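Long-range contact in cyanuric acid amidohydrolase (Azorhizobium caulinodans, PDB 4NQ3), which catalyses the hydrolytic opening of the s-triazine ring of cyanuric acid, giving carboxybiuret, which decarboxylates spontaneously to biuret: residues E120-M125 / G185-A190. Numbering follows the deposited sequence.
Sequences EALGRM and GLSRGA. With BR8 (barbituric acid), chain C.
The guanidinium of Arg-188 meets barbituric acid with its edge. O8 of the ligand lies in the guanidinium plane, 3.0 Å from Arg-188 NH1, in a hydrogen bond bent to 153° at the hydrogen. A bend at chi3 (-61°) turns the guanidinium so that NH1 reaches O8. NE forms a salt bridge with Glu-337. Arg-188 binds substrate, and an alanine here would remove the guanidinium and would probably weaken the hold on this ligand carbonyl. A second guanidinium, that of Arg-124, takes Glu-120 O in its plane, with NH1 at 2.9 Å on a carbonyl lone pair. The backbone bond from Arg-124 N to Ala-121 O (2.9 Å) closes the type II turn from Ala-121 to Arg-124.

That turn packs on the helix face bearing Leu-186, Ser-187 and Ala-190. Gly-123 CA sits 3.9 Å from Ala-190 CB and equally close to Leu-186 CB. Gly-123 has a positive phi (73°), which favours glycine. Leu-122 has CG anti to its backbone N, and its CD1 lies 3.8 Å from Ser-187 CB. Ser-187 OG is hydrogen-bonded to Gln-127 and to Pro-158 O.

The contact is buried, within what is predicted to be repeat unit B. It joins the loop after strand 106-113 to helix 180-199. Arg-124 occupies the N-cap position of helix 125-141, which also touches Ala-190 through Gln-127 and Val-128.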
ATOM      1  N   GLU A 120       2.903 -29.319  -5.871  1.00 37.26           N
ATOM      2  CA  GLU A 120       4.085 -29.454  -6.716  1.00 34.50           C
ATOM      3  C   GLU A 120       3.702 -29.573  -8.184  1.00 39.19           C
ATOM      4  O   GLU A 120       4.574 -29.709  -9.049  1.00 40.28           O
ATOM      5  CB  GLU A 120       4.923 -30.644  -6.273  1.00 26.87           C
ATOM      6  CG  GLU A 120       4.189 -31.963  -6.304  1.00 37.12           C
ATOM      7  CD  GLU A 120       3.373 -32.218  -5.045  1.00 50.17           C
ATOM      8  OE1 GLU A 120       3.177 -33.404  -4.693  1.00 50.75           O
ATOM      9  OE2 GLU A 120       2.949 -31.229  -4.392  1.00 57.94           O
ATOM     10  N   ALA A 121       2.399 -29.557  -8.457  1.00 23.16           N
ATOM     11  CA  ALA A 121       1.916 -29.536  -9.831  1.00 22.62           C
ATOM     12  C   ALA A 121       1.633 -28.102 -10.312  1.00 31.66           C
ATOM     13  O   ALA A 121       1.619 -27.834 -11.505  1.00 32.25           O
ATOM     14  CB  ALA A 121       0.690 -30.387  -9.965  1.00 21.96           C
ATOM     15  N   LEU A 122       1.426 -27.186  -9.376  1.00 29.07           N
ATOM     16  CA  LEU A 122       1.062 -25.809  -9.711  1.00 30.04           C
ATOM     17  C   LEU A 122       2.170 -25.188 -10.546  1.00 31.41           C
ATOM     18  O   LEU A 122       3.345 -25.347 -10.243  1.00 38.04           O
ATOM     19  CB  LEU A 122       0.796 -24.993  -8.432  1.00 28.60           C
ATOM     20  CG  LEU A 122       0.409 -23.516  -8.573  1.00 28.54           C
ATOM     21  CD1 LEU A 122      -0.674 -23.117  -7.563  1.00 24.01           C
ATOM     22  CD2 LEU A 122       1.640 -22.620  -8.418  1.00 27.07           C
ATOM     23  N   GLY A 123       1.800 -24.528 -11.635  1.00 32.27           N
ATOM     24  CA  GLY A 123       2.783 -23.911 -12.521  1.00 29.95           C
ATOM     25  C   GLY A 123       3.564 -24.928 -13.352  1.00 31.10           C
ATOM     26  O   GLY A 123       4.541 -24.586 -14.012  1.00 34.46           O
ATOM     27  N   ARG A 124       3.116 -26.180 -13.358  1.00 30.17           N
ATOM     28  CA  ARG A 124       3.808 -27.227 -14.111  1.00 26.86           C
ATOM     29  C   ARG A 124       2.825 -28.049 -14.946  1.00 24.28           C
ATOM     30  O   ARG A 124       1.625 -27.817 -14.875  1.00 25.88           O
ATOM     31  CB  ARG A 124       4.594 -28.107 -13.149  1.00 20.62           C
ATOM     32  CG  ARG A 124       5.680 -27.345 -12.413  1.00 20.53           C
ATOM     33  CD  ARG A 124       6.348 -28.232 -11.411  1.00 21.83           C
ATOM     34  NE  ARG A 124       7.551 -27.648 -10.822  1.00 27.73           N
ATOM     35  CZ  ARG A 124       7.991 -27.958  -9.604  1.00 31.37           C
ATOM     36  NH1 ARG A 124       7.341 -28.844  -8.868  1.00 35.13           N
ATOM     37  NH2 ARG A 124       9.081 -27.402  -9.111  1.00 37.07           N
HETATM   38  N   MSE A 125       3.310 -28.996 -15.742  1.00 31.13           N
HETATM   39  CA  MSE A 125       2.414 -29.718 -16.663  1.00 35.08           C
HETATM   40  C   MSE A 125       1.251 -30.427 -15.968  1.00 33.86           C
HETATM   41  O   MSE A 125       0.176 -30.586 -16.557  1.00 33.54           O
HETATM   42  CB  MSE A 125       3.194 -30.737 -17.480  1.00 33.65           C
HETATM   43  CG  MSE A 125       4.236 -30.105 -18.370  1.00 35.40           C
HETATM   44 SE   MSE A 125       3.430 -28.990 -19.709  0.45 22.03          SE
HETATM   45  CE  MSE A 125       2.270 -30.315 -20.582  1.00 22.67           C
ATOM     46  N   GLY A 185       0.903 -15.954 -10.763  1.00 21.86           N
ATOM     47  CA  GLY A 185       1.167 -15.850 -12.180  1.00 21.59           C
ATOM     48  C   GLY A 185       1.362 -17.234 -12.799  1.00 20.19           C
ATOM     49  O   GLY A 185       0.803 -17.517 -13.867  1.00 16.56           O
ATOM     50  N   LEU A 186       2.130 -18.098 -12.125  1.00 15.95           N
ATOM     51  CA  LEU A 186       2.401 -19.441 -12.632  1.00 16.34           C
ATOM     52  C   LEU A 186       1.085 -20.207 -12.736  1.00 26.70           C
ATOM     53  O   LEU A 186       0.812 -20.907 -13.722  1.00 29.39           O
ATOM     54  CB  LEU A 186       3.397 -20.193 -11.725  1.00 14.94           C
ATOM     55  CG  LEU A 186       4.824 -19.641 -11.840  1.00 17.38           C
ATOM     56  CD1 LEU A 186       5.791 -20.214 -10.858  1.00 15.73           C
ATOM     57  CD2 LEU A 186       5.278 -19.873 -13.213  1.00 15.22           C
ATOM     58  N   SER A 187       0.260 -20.080 -11.706  1.00 23.72           N
ATOM     59  CA  SER A 187      -0.986 -20.813 -11.712  1.00 21.32           C
ATOM     60  C   SER A 187      -1.906 -20.314 -12.837  1.00 27.96           C
ATOM     61  O   SER A 187      -2.535 -21.129 -13.530  1.00 23.43           O
ATOM     62  CB  SER A 187      -1.679 -20.728 -10.361  1.00 17.95           C
ATOM     63  OG  SER A 187      -2.888 -21.465 -10.436  1.00 22.04           O
ATOM     64  N   ARG A 188      -1.995 -18.992 -13.018  1.00 14.69           N
ATOM     65  CA  ARG A 188      -2.795 -18.458 -14.114  1.00 20.25           C
ATOM     66  C   ARG A 188      -2.222 -18.945 -15.442  1.00 20.83           C
ATOM     67  O   ARG A 188      -2.963 -19.366 -16.336  1.00 25.45           O
ATOM     68  CB  ARG A 188      -2.837 -16.917 -14.100  1.00 21.19           C
ATOM     69  CG  ARG A 188      -3.678 -16.254 -13.015  1.00 22.02           C
ATOM     70  CD  ARG A 188      -3.732 -14.733 -13.194  1.00 17.91           C
ATOM     71  NE  ARG A 188      -2.392 -14.173 -13.105  1.00 31.67           N
ATOM     72  CZ  ARG A 188      -1.928 -13.498 -12.053  1.00 30.17           C
ATOM     73  NH1 ARG A 188      -2.714 -13.275 -11.007  1.00 30.14           N
ATOM     74  NH2 ARG A 188      -0.684 -13.030 -12.047  1.00 25.68           N
ATOM     75  N   GLY A 189      -0.897 -18.908 -15.549  1.00 22.86           N
ATOM     76  CA  GLY A 189      -0.208 -19.269 -16.772  1.00 21.52           C
ATOM     77  C   GLY A 189      -0.407 -20.719 -17.154  1.00 21.31           C
ATOM     78  O   GLY A 189      -0.728 -21.012 -18.311  1.00 20.93           O
ATOM     79  N   ALA A 190      -0.194 -21.628 -16.201  1.00 22.10           N
ATOM     80  CA  ALA A 190      -0.394 -23.052 -16.462  1.00 22.68           C
ATOM     81  C   ALA A 190      -1.839 -23.334 -16.852  1.00 21.40           C
ATOM     82  O   ALA A 190      -2.102 -24.057 -17.797  1.00 32.47           O
ATOM     83  CB  ALA A 190      -0.000 -23.876 -15.281  1.00 24.40           C
TER
HETATM   84  N1  BR8 C 401      -6.989 -13.017  -8.678  1.00 21.67           N
HETATM   85  C2  BR8 C 401      -7.877 -12.072  -8.296  1.00 23.39           C
HETATM   86  O2  BR8 C 401      -8.412 -12.192  -7.211  1.00 22.38           O
HETATM   87  N3  BR8 C 401      -8.151 -11.008  -9.109  1.00 31.64           N
HETATM   88  C4  BR8 C 401      -7.521 -10.849 -10.370  1.00 29.46           C
HETATM   89  O4  BR8 C 401      -7.787  -9.876 -11.068  1.00 35.02           O
HETATM   90  C5  BR8 C 401      -6.530 -11.868 -10.936  1.00 22.87           C
HETATM   91  C6  BR8 C 401      -6.334 -12.971  -9.905  1.00 18.61           C
HETATM   92  O8  BR8 C 401      -5.560 -13.870 -10.146  1.00 24.37           O